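Long-range contacts in EmrA (Aquifex aeolicus, PDB 4TKO), which serves as the periplasmic adaptor of a major facilitator superfamily multidrug efflux pump and probably takes part in moving xenobiotics across the cell envelope: residues 25-36 with 47-56; 224-235 with 246-256. All coordinates share one frame; numbering follows the deposited sequence.

Contact 1 of 2, residues 25-36 with 47-56; sequences FRVSGKVIEVYK and ALAKLDPTYY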
loop_
_atom_site.group_PDB
_atom_site.type_symbol
_atom_site.label_atom_id
_atom_site.label_comp_id
_atom_site.label_asym_id
_atom_site.label_seq_id
_atom_site.Cartn_x
_atom_site.Cartn_y
_atom_site.Cartn_z
ATOM N N PHE A 25 -13.695 11.207 19.614
ATOM C CA PHE A 25 -12.980 11.351 18.346
ATOM C C PHE A 25 -11.704 10.501 18.412
ATOM O O PHE A 25 -11.122 10.336 19.496
ATOM C CB PHE A 25 -12.623 12.822 18.071
ATOM C CG PHE A 25 -13.821 13.735 17.899
ATOM C CD1 PHE A 25 -14.453 14.283 18.999
ATOM C CD2 PHE A 25 -14.291 14.071 16.628
ATOM C CE1 PHE A 25 -15.555 15.124 18.847
ATOM C CE2 PHE A 25 -15.377 14.910 16.466
ATOM C CZ PHE A 25 -16.010 15.438 17.577
ATOM N N ARG A 26 -11.272 9.959 17.272
ATOM C CA ARG A 26 -10.047 9.158 17.239
ATOM C C ARG A 26 -8.832 10.060 17.066
ATOM O O ARG A 26 -7.694 9.620 17.164
ATOM C CB ARG A 26 -10.109 8.102 16.138
ATOM C CG ARG A 26 -11.369 7.217 16.199
ATOM C CD ARG A 26 -11.371 6.150 15.125
ATOM N NE ARG A 26 -10.090 5.448 15.069
ATOM C CZ ARG A 26 -9.420 5.195 13.944
ATOM N NH1 ARG A 26 -9.915 5.573 12.772
ATOM N NH2 ARG A 26 -8.257 4.556 13.986
ATOM N N VAL A 27 -9.085 11.339 16.847
ATOM C CA VAL A 27 -8.029 12.341 16.824
ATOM C C VAL A 27 -8.412 13.512 17.733
ATOM O O VAL A 27 -9.584 13.678 18.105
ATOM C CB VAL A 27 -7.761 12.878 15.384
ATOM C CG1 VAL A 27 -7.272 11.775 14.483
ATOM C CG2 VAL A 27 -9.006 13.505 14.806
ATOM N N SER A 28 -7.431 14.337 18.073
ATOM C CA SER A 28 -7.708 15.532 18.844
ATOM C C SER A 28 -7.986 16.711 17.915
ATOM O O SER A 28 -7.690 16.659 16.727
ATOM C CB SER A 28 -6.542 15.854 19.782
ATOM O OG SER A 28 -5.393 16.218 19.046
ATOM N N GLY A 29 -8.559 17.775 18.465
ATOM C CA GLY A 29 -8.864 18.937 17.667
ATOM C C GLY A 29 -9.840 19.859 18.350
ATOM O O GLY A 29 -10.214 19.611 19.490
ATOM N N LYS A 30 -10.235 20.923 17.650
ATOM C CA LYS A 30 -11.158 21.933 18.168
ATOM C C LYS A 30 -12.555 21.666 17.649
ATOM O O LYS A 30 -12.767 21.618 16.430
ATOM C CB LYS A 30 -10.720 23.353 17.758
ATOM C CG LYS A 30 -11.562 24.456 18.378
ATOM C CD LYS A 30 -11.166 25.849 17.927
ATOM C CE LYS A 30 -11.080 26.809 19.103
ATOM N NZ LYS A 30 -9.688 26.785 19.684
ATOM N N VAL A 31 -13.515 21.483 18.554
ATOM C CA VAL A 31 -14.889 21.271 18.110
ATOM C C VAL A 31 -15.404 22.518 17.422
ATOM O O VAL A 31 -15.348 23.609 17.993
ATOM C CB VAL A 31 -15.837 20.948 19.264
ATOM C CG1 VAL A 31 -17.247 20.791 18.728
ATOM C CG2 VAL A 31 -15.387 19.707 19.987
ATOM N N ILE A 32 -15.917 22.381 16.206
ATOM C CA ILE A 32 -16.472 23.564 15.542
ATOM C C ILE A 32 -17.967 23.491 15.226
ATOM O O ILE A 32 -18.557 24.499 14.867
ATOM C CB ILE A 32 -15.729 23.876 14.235
ATOM C CG1 ILE A 32 -15.900 22.751 13.220
ATOM C CG2 ILE A 32 -14.286 24.170 14.516
ATOM C CD1 ILE A 32 -15.204 23.035 11.923
ATOM N N GLU A 33 -18.562 22.311 15.368
ATOM C CA GLU A 33 -19.981 22.106 15.087
ATOM C C GLU A 33 -20.548 20.969 15.927
ATOM O O GLU A 33 -19.916 19.923 16.081
ATOM C CB GLU A 33 -20.207 21.805 13.609
ATOM C CG GLU A 33 -19.751 22.890 12.673
ATOM C CD GLU A 33 -20.634 24.118 12.756
ATOM O OE1 GLU A 33 -21.712 24.040 13.398
ATOM O OE2 GLU A 33 -20.243 25.160 12.183
ATOM N N VAL A 34 -21.746 21.176 16.460
ATOM C CA VAL A 34 -22.456 20.127 17.182
ATOM C C VAL A 34 -23.816 19.878 16.538
ATOM O O VAL A 34 -24.666 20.755 16.515
ATOM C CB VAL A 34 -22.640 20.491 18.655
ATOM C CG1 VAL A 34 -23.306 19.346 19.395
ATOM C CG2 VAL A 34 -21.296 20.800 19.272
ATOM N N TYR A 35 -24.013 18.688 16.001
ATOM C CA TYR A 35 -25.208 18.418 15.222
ATOM C C TYR A 35 -26.335 17.797 16.042
ATOM O O TYR A 35 -27.488 17.790 15.617
ATOM C CB TYR A 35 -24.861 17.499 14.057
ATOM C CG TYR A 35 -23.809 18.077 13.150
ATOM C CD1 TYR A 35 -23.925 19.371 12.661
ATOM C CD2 TYR A 35 -22.687 17.343 12.795
ATOM C CE1 TYR A 35 -22.957 19.914 11.840
ATOM C CE2 TYR A 35 -21.717 17.879 11.965
ATOM C CZ TYR A 35 -21.859 19.161 11.489
ATOM O OH TYR A 35 -20.893 19.697 10.669
ATOM N N LYS A 36 -25.993 17.260 17.207
ATOM C CA LYS A 36 -26.943 16.511 18.023
ATOM C C LYS A 36 -26.809 17.000 19.443
ATOM O O LYS A 36 -25.763 17.516 19.818
ATOM C CB LYS A 36 -26.696 14.995 17.952
ATOM C CG LYS A 36 -27.089 14.354 16.619
ATOM C CD LYS A 36 -28.419 14.903 16.125
ATOM C CE LYS A 36 -29.157 13.925 15.210
ATOM N NZ LYS A 36 -28.659 13.924 13.810
ATOM N N ALA A 47 -23.824 11.984 11.765
ATOM C CA ALA A 47 -22.809 12.830 12.386
ATOM C C ALA A 47 -23.376 13.457 13.639
ATOM O O ALA A 47 -24.518 13.916 13.648
ATOM C CB ALA A 47 -22.329 13.904 11.443
ATOM N N LEU A 48 -22.577 13.463 14.698
ATOM C CA LEU A 48 -22.994 14.045 15.960
ATOM C C LEU A 48 -22.284 15.349 16.161
ATOM O O LEU A 48 -22.856 16.289 16.708
ATOM C CB LEU A 48 -22.695 13.100 17.124
ATOM C CG LEU A 48 -23.161 11.652 16.934
ATOM C CD1 LEU A 48 -22.682 10.792 18.070
ATOM C CD2 LEU A 48 -24.683 11.561 16.824
ATOM N N ALA A 49 -21.036 15.417 15.700
ATOM C CA ALA A 49 -20.220 16.606 15.904
ATOM C C ALA A 49 -19.022 16.600 14.982
ATOM O O ALA A 49 -18.742 15.596 14.341
ATOM C CB ALA A 49 -19.778 16.684 17.318
ATOM N N LYS A 50 -18.294 17.710 14.920
ATOM C CA LYS A 50 -17.229 17.813 13.937
ATOM C C LYS A 50 -16.087 18.674 14.445
ATOM O O LYS A 50 -16.313 19.673 15.128
ATOM C CB LYS A 50 -17.802 18.370 12.628
ATOM C CG LYS A 50 -16.788 18.759 11.586
ATOM C CD LYS A 50 -17.223 20.048 10.889
ATOM C CE LYS A 50 -16.936 19.993 9.393
ATOM N NZ LYS A 50 -17.873 19.063 8.694
ATOM N N LEU A 51 -14.858 18.270 14.129
ATOM C CA LEU A 51 -13.676 19.045 14.494
ATOM C C LEU A 51 -13.175 19.884 13.316
ATOM O O LEU A 51 -13.461 19.596 12.158
ATOM C CB LEU A 51 -12.566 18.127 14.983
ATOM C CG LEU A 51 -12.845 17.219 16.200
ATOM C CD1 LEU A 51 -11.628 16.370 16.555
ATOM C CD2 LEU A 51 -13.286 18.025 17.415
ATOM N N ASP A 52 -12.444 20.944 13.620
ATOM C CA ASP A 52 -11.767 21.735 12.597
ATOM C C ASP A 52 -10.616 20.931 11.973
ATOM O O ASP A 52 -9.663 20.578 12.664
ATOM C CB ASP A 52 -11.246 23.031 13.217
ATOM C CG ASP A 52 -10.463 23.891 12.234
ATOM O OD1 ASP A 52 -10.696 23.763 11.013
ATOM O OD2 ASP A 52 -9.629 24.715 12.694
ATOM N N PRO A 53 -10.688 20.648 10.665
ATOM C CA PRO A 53 -9.719 19.725 10.064
ATOM C C PRO A 53 -8.499 20.367 9.408
ATOM O O PRO A 53 -7.662 19.633 8.899
ATOM C CB PRO A 53 -10.551 19.035 8.991
ATOM C CG PRO A 53 -11.447 20.140 8.505
ATOM C CD PRO A 53 -11.702 21.064 9.686
ATOM N N THR A 54 -8.408 21.691 9.393
ATOM C CA THR A 54 -7.414 22.346 8.560
ATOM C C THR A 54 -6.013 21.771 8.804
ATOM O O THR A 54 -5.296 21.447 7.858
ATOM C CB THR A 54 -7.418 23.882 8.770
ATOM O OG1 THR A 54 -7.392 24.193 10.163
ATOM C CG2 THR A 54 -8.665 24.479 8.169
ATOM N N TYR A 55 -5.648 21.593 10.065
ATOM C CA TYR A 55 -4.333 21.061 10.410
ATOM C C TYR A 55 -4.050 19.708 9.766
ATOM O O TYR A 55 -3.002 19.509 9.167
ATOM C CB TYR A 55 -4.203 20.932 11.918
ATOM C CG TYR A 55 -2.847 20.463 12.388
ATOM C CD1 TYR A 55 -2.459 19.135 12.262
ATOM C CD2 TYR A 55 -1.966 21.347 12.994
ATOM C CE1 TYR A 55 -1.216 18.710 12.707
ATOM C CE2 TYR A 55 -0.727 20.929 13.446
ATOM C CZ TYR A 55 -0.359 19.614 13.298
ATOM O OH TYR A 55 0.873 19.215 13.745
ATOM N N TYR A 56 -4.980 18.773 9.910
ATOM C CA TYR A 56 -4.804 17.443 9.354
ATOM C C TYR A 56 -4.785 17.493 7.831
ATOM O O TYR A 56 -4.177 16.635 7.182
ATOM C CB TYR A 56 -5.902 16.493 9.853
ATOM C CG TYR A 56 -5.815 16.211 11.334
ATOM C CD1 TYR A 56 -4.633 15.776 11.907
ATOM C CD2 TYR A 56 -6.907 16.423 12.175
ATOM C CE1 TYR A 56 -4.538 15.536 13.270
ATOM C CE2 TYR A 56 -6.819 16.177 13.547
ATOM C CZ TYR A 56 -5.633 15.727 14.083
ATOM O OH TYR A 56 -5.536 15.484 15.432
#
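One half of the lipoyl-like barrel-sandwich hybrid of this membrane fusion protein is built round the antiparallel pairing of strands 29-34 and 47-51, interrupted by a classic beta bulge at which Ile32 and Glu33 both face Lys50. Lys50 O takes the N-H of Ile32 at 2.9 Å, nearly straight at 166°, and only a weak second bond from Glu33 N; Lys50 N returns a bond to Glu33 O. Beyond the bulge Tyr35 N donates to Leu48 O, while at the other end Asp52 N closes the ladder on Lys30 O at 2.9 Å. Leu51 is the apolar centre. Its CG lies over one face of the Phe25 ring, 3.7 Å from the centroid in a CH-pi contact, and its CD2 meets Val31 CG2 at 3.7 Å. The edge of the same ring, at CZ, reaches Ala49 CB. On the other side of the sheet, Lys50 points its CG anti to the backbone N (chi1 170°), which brings CD across Ile32 CD1 at 3.8 Å and close to the Tyr35 hydroxyl; Tyr35 CD2 also packs on Ala47 CB. Where the chain leaves the sheet, Asp52 caps the following helix weakly through Thr54 N. Within the first turn, Tyr56 swings its hydroxyl back to Ser28 O, an OH-to-O bond of 2.8 Å with the acceptor in the plane of the ring at its edge, and Val27 CG2 touches Tyr56 CE2 at 3.7 Å. Strand 221-223 flanks 47-51 and strand 240-241 flanks 29-34; Val241 packs on Phe25, Val31 and Leu51, while Tyr56 leans on Lys216 and Ile217 of helix 202-218, the returning arm of the hairpin.

Contact 2 of 2, residues 224-235 with 246-256; sequences APFDGVVAKRFI and PAFALVNPESF
The second half of the barrel-sandwich hybrid pairs strand 228-233 with strand 246-251, and Leu250 packs against the residues that lead into strand 228-233. Its CD2 sits over one face of the Phe226 ring, 4.1 Å from the centroid in a CH-pi contact offset toward the rim, and its CD1 meets Val230 CG2 at 4.0 Å. Phe226 holds CG between its backbone N and carbonyl carbon (chi1 56°), a setting that turns the ring back over the leucine. Val229 and Val251 exchange two backbone bonds. A classic beta bulge follows, with Ala231 and Lys232 both facing Ala249: Ala231 N donates to Ala249 O at 2.7 Å, and Ala249 N to Lys232 O. This antiparallel pair thus repeats the bulged pairing found in the other half of the lipoyl-like fold. Past it, Phe234 N bonds Ala247 O almost straight, at 173°. On the face carrying Leu250, the Phe248 ring presents its edge, at CD2, to Val230 CG1 at 3.7 Å. The aliphatic part of Arg233 runs beside this ring, CD 3.5 Å from Phe248 CE2; the guanidinium forms a salt bridge with Asp37. Ala231 CB, at the bulge, touches Val251 CG2; on the face of Val229 and Val251, Val229 CG2 meets the edge of the Phe256 ring, at CZ, at 3.7 Å.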
loop_
_atom_site.group_PDB
_atom_site.type_symbol
_atom_site.label_atom_id
_atom_site.label_comp_id
_atom_site.label_asym_id
_atom_site.label_seq_id
_atom_site.Cartn_x
_atom_site.Cartn_y
_atom_site.Cartn_z
ATOM N N ALA A 224 -22.164 8.182 14.648
ATOM C CA ALA A 224 -22.740 7.268 15.634
ATOM C C ALA A 224 -22.545 5.806 15.245
ATOM O O ALA A 224 -22.862 5.409 14.123
ATOM C CB ALA A 224 -24.211 7.567 15.831
ATOM N N PRO A 225 -22.009 5.004 16.181
ATOM C CA PRO A 225 -21.660 3.586 15.995
ATOM C C PRO A 225 -22.867 2.654 16.005
ATOM O O PRO A 225 -22.788 1.521 15.527
ATOM C CB PRO A 225 -20.757 3.291 17.188
ATOM C CG PRO A 225 -21.251 4.233 18.263
ATOM C CD PRO A 225 -21.661 5.489 17.530
ATOM N N PHE A 226 -23.975 3.125 16.560
ATOM C CA PHE A 226 -25.192 2.337 16.569
ATOM C C PHE A 226 -26.388 3.272 16.728
ATOM O O PHE A 226 -26.207 4.465 16.988
ATOM C CB PHE A 226 -25.134 1.268 17.678
ATOM C CG PHE A 226 -24.873 1.808 19.052
ATOM C CD1 PHE A 226 -25.909 2.355 19.811
ATOM C CD2 PHE A 226 -23.599 1.759 19.603
ATOM C CE1 PHE A 226 -25.682 2.851 21.099
ATOM C CE2 PHE A 226 -23.351 2.252 20.885
ATOM C CZ PHE A 226 -24.395 2.796 21.637
ATOM N N ASP A 227 -27.601 2.753 16.531
ATOM C CA ASP A 227 -28.827 3.516 16.807
ATOM C C ASP A 227 -28.950 3.705 18.304
ATOM O O ASP A 227 -28.673 2.780 19.060
ATOM C CB ASP A 227 -30.073 2.798 16.269
ATOM C CG ASP A 227 -29.959 2.439 14.793
ATOM O OD1 ASP A 227 -29.983 3.369 13.959
ATOM O OD2 ASP A 227 -29.865 1.230 14.470
ATOM N N GLY A 228 -29.378 4.883 18.745
ATOM C CA GLY A 228 -29.471 5.139 20.171
ATOM C C GLY A 228 -29.894 6.558 20.488
ATOM O O GLY A 228 -30.161 7.343 19.567
ATOM N N VAL A 229 -29.978 6.894 21.776
ATOM C CA VAL A 229 -30.361 8.252 22.135
ATOM C C VAL A 229 -29.241 8.915 22.927
ATOM O O VAL A 229 -28.548 8.259 23.717
ATOM C CB VAL A 229 -31.692 8.289 22.943
ATOM C CG1 VAL A 229 -32.687 7.330 22.320
ATOM C CG2 VAL A 229 -31.470 7.888 24.356
ATOM N N VAL A 230 -29.062 10.212 22.713
ATOM C CA VAL A 230 -27.968 10.921 23.352
ATOM C C VAL A 230 -28.294 11.178 24.804
ATOM O O VAL A 230 -29.141 12.000 25.137
ATOM C CB VAL A 230 -27.655 12.244 22.657
ATOM C CG1 VAL A 230 -26.468 12.889 23.315
ATOM C CG2 VAL A 230 -27.364 11.993 21.204
ATOM N N ALA A 231 -27.585 10.458 25.663
ATOM C CA ALA A 231 -27.804 10.482 27.097
ATOM C C ALA A 231 -27.073 11.629 27.775
ATOM O O ALA A 231 -27.516 12.099 28.828
ATOM C CB ALA A 231 -27.372 9.147 27.707
ATOM N N LYS A 232 -25.952 12.053 27.186
ATOM C CA LYS A 232 -25.153 13.161 27.712
ATOM C C LYS A 232 -24.352 13.806 26.595
ATOM O O LYS A 232 -23.994 13.152 25.612
ATOM C CB LYS A 232 -24.206 12.691 28.828
ATOM C CG LYS A 232 -24.910 12.131 30.068
ATOM C CD LYS A 232 -24.588 12.928 31.339
ATOM C CE LYS A 232 -25.635 12.700 32.453
ATOM N NZ LYS A 232 -26.824 13.610 32.286
ATOM N N ARG A 233 -24.086 15.099 26.737
ATOM C CA ARG A 233 -23.191 15.795 25.825
ATOM C C ARG A 233 -22.130 16.545 26.609
ATOM O O ARG A 233 -22.436 17.438 27.390
ATOM C CB ARG A 233 -23.953 16.770 24.922
ATOM C CG ARG A 233 -23.018 17.666 24.137
ATOM C CD ARG A 233 -23.689 18.301 22.943
ATOM N NE ARG A 233 -24.567 19.392 23.347
ATOM C CZ ARG A 233 -24.155 20.624 23.623
ATOM N NH1 ARG A 233 -22.869 20.927 23.535
ATOM N NH2 ARG A 233 -25.031 21.546 24.001
ATOM N N PHE A 234 -20.872 16.193 26.393
ATOM C CA PHE A 234 -19.807 16.744 27.212
ATOM C C PHE A 234 -19.103 17.897 26.541
ATOM O O PHE A 234 -18.235 18.520 27.135
ATOM C CB PHE A 234 -18.781 15.670 27.545
ATOM C CG PHE A 234 -19.340 14.519 28.302
ATOM C CD1 PHE A 234 -19.752 14.672 29.613
ATOM C CD2 PHE A 234 -19.442 13.272 27.716
ATOM C CE1 PHE A 234 -20.265 13.601 30.317
ATOM C CE2 PHE A 234 -19.944 12.197 28.422
ATOM C CZ PHE A 234 -20.357 12.360 29.717
ATOM N N ILE A 235 -19.453 18.174 25.298
ATOM C CA ILE A 235 -18.648 19.126 24.532
ATOM C C ILE A 235 -19.449 20.303 24.021
ATOM O O ILE A 235 -20.653 20.216 23.784
ATOM C CB ILE A 235 -17.959 18.460 23.323
ATOM C CG1 ILE A 235 -19.016 17.799 22.438
ATOM C CG2 ILE A 235 -16.953 17.448 23.797
ATOM C CD1 ILE A 235 -18.529 17.339 21.087
ATOM N N PRO A 246 -14.291 11.477 25.961
ATOM C CA PRO A 246 -15.745 11.365 25.816
ATOM C C PRO A 246 -16.421 12.666 25.355
ATOM O O PRO A 246 -16.255 13.728 25.959
ATOM C CB PRO A 246 -16.203 10.994 27.228
ATOM C CG PRO A 246 -15.018 10.350 27.850
ATOM C CD PRO A 246 -13.854 11.135 27.324
ATOM N N ALA A 247 -17.195 12.557 24.284
ATOM C CA ALA A 247 -17.931 13.673 23.713
ATOM C C ALA A 247 -19.438 13.533 23.986
ATOM O O ALA A 247 -20.085 14.504 24.377
ATOM C CB ALA A 247 -17.659 13.766 22.209
ATOM N N PHE A 248 -19.988 12.340 23.745
ATOM C CA PHE A 248 -21.374 12.030 24.094
ATOM C C PHE A 248 -21.470 10.704 24.808
ATOM O O PHE A 248 -20.539 9.886 24.776
ATOM C CB PHE A 248 -22.291 11.965 22.862
ATOM C CG PHE A 248 -22.240 13.184 21.991
ATOM C CD1 PHE A 248 -21.187 13.377 21.108
ATOM C CD2 PHE A 248 -23.250 14.123 22.040
ATOM C CE1 PHE A 248 -21.142 14.496 20.309
ATOM C CE2 PHE A 248 -23.210 15.248 21.242
ATOM C CZ PHE A 248 -22.162 15.433 20.371
ATOM N N ALA A 249 -22.617 10.487 25.439
ATOM C CA ALA A 249 -23.014 9.152 25.850
ATOM C C ALA A 249 -24.227 8.697 25.021
ATOM O O ALA A 249 -25.193 9.435 24.869
ATOM C CB ALA A 249 -23.321 9.131 27.311
ATOM N N LEU A 250 -24.158 7.492 24.470
ATOM C CA LEU A 250 -25.242 6.966 23.660
ATOM C C LEU A 250 -25.869 5.769 24.335
ATOM O O LEU A 250 -25.169 4.864 24.778
ATOM C CB LEU A 250 -24.753 6.566 22.281
ATOM C CG LEU A 250 -25.797 6.721 21.182
ATOM C CD1 LEU A 250 -26.262 8.154 21.121
ATOM C CD2 LEU A 250 -25.209 6.300 19.858
ATOM N N VAL A 251 -27.195 5.773 24.412
ATOM C CA VAL A 251 -27.925 4.700 25.056
ATOM C C VAL A 251 -28.596 3.821 24.012
ATOM O O VAL A 251 -29.273 4.303 23.102
ATOM C CB VAL A 251 -28.986 5.255 26.029
ATOM C CG1 VAL A 251 -29.921 4.135 26.539
ATOM C CG2 VAL A 251 -28.303 5.965 27.179
ATOM N N ASN A 252 -28.377 2.525 24.141
ATOM C CA ASN A 252 -29.069 1.567 23.319
ATOM C C ASN A 252 -30.469 1.433 23.884
ATOM O O ASN A 252 -30.654 1.054 25.034
ATOM C CB ASN A 252 -28.318 0.238 23.316
ATOM C CG ASN A 252 -29.173 -0.922 22.856
ATOM O OD1 ASN A 252 -30.237 -0.743 22.259
ATOM N ND2 ASN A 252 -28.703 -2.128 23.129
ATOM N N PRO A 253 -31.468 1.760 23.078
ATOM C CA PRO A 253 -32.834 1.852 23.600
ATOM C C PRO A 253 -33.315 0.566 24.282
ATOM O O PRO A 253 -34.145 0.630 25.186
ATOM C CB PRO A 253 -33.657 2.159 22.351
ATOM C CG PRO A 253 -32.696 2.839 21.436
ATOM C CD PRO A 253 -31.369 2.175 21.672
ATOM N N GLU A 254 -32.787 -0.580 23.876
ATOM C CA GLU A 254 -33.108 -1.838 24.548
ATOM C C GLU A 254 -32.563 -1.858 25.976
ATOM O O GLU A 254 -32.960 -2.700 26.774
ATOM C CB GLU A 254 -32.562 -3.037 23.756
ATOM C CG GLU A 254 -33.154 -3.144 22.345
ATOM C CD GLU A 254 -32.431 -4.130 21.432
ATOM O OE1 GLU A 254 -31.490 -3.713 20.715
ATOM O OE2 GLU A 254 -32.824 -5.318 21.409
ATOM N N SER A 255 -31.668 -0.921 26.300
ATOM C CA SER A 255 -31.041 -0.861 27.623
ATOM C C SER A 255 -31.985 -0.306 28.679
ATOM O O SER A 255 -31.855 -0.621 29.862
ATOM C CB SER A 255 -29.771 -0.004 27.595
ATOM O OG SER A 255 -28.776 -0.611 26.803
ATOM N N PHE A 256 -32.927 0.527 28.250
ATOM C CA PHE A 256 -33.838 1.194 29.170
ATOM C C PHE A 256 -34.697 0.268 30.054
ATOM O O PHE A 256 -35.235 -0.769 29.610
ATOM C CB PHE A 256 -34.780 2.106 28.393
ATOM C CG PHE A 256 -34.144 3.350 27.866
ATOM C CD1 PHE A 256 -33.542 4.259 28.727
ATOM C CD2 PHE A 256 -34.186 3.640 26.507
ATOM C CE1 PHE A 256 -32.970 5.441 28.241
ATOM C CE2 PHE A 256 -33.632 4.819 26.019
ATOM C CZ PHE A 256 -33.016 5.721 26.890
#

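From the N terminus, the long strand 7-24 leads into contact 1, whose loop of ten residues carries the short strand 41-42. The chain then leaves along the helical hairpin and returns through helix 202-218 to form contact 2, again across ten residues, with strand 240-241 between. The two loops follow in series, yet each lends a strand to the other: 41-42 pairs with 228-233, and 240-241 with 29-34. Their centres lie about 17 Å apart, and they meet where Leu48 CB packs on Phe248 CE1 at 3.8 Å and Val34 CG1 on Arg233 CD. Contact 1 faces the coiled coil; contact 2 continues into strand 256-263 of the beta-barrel.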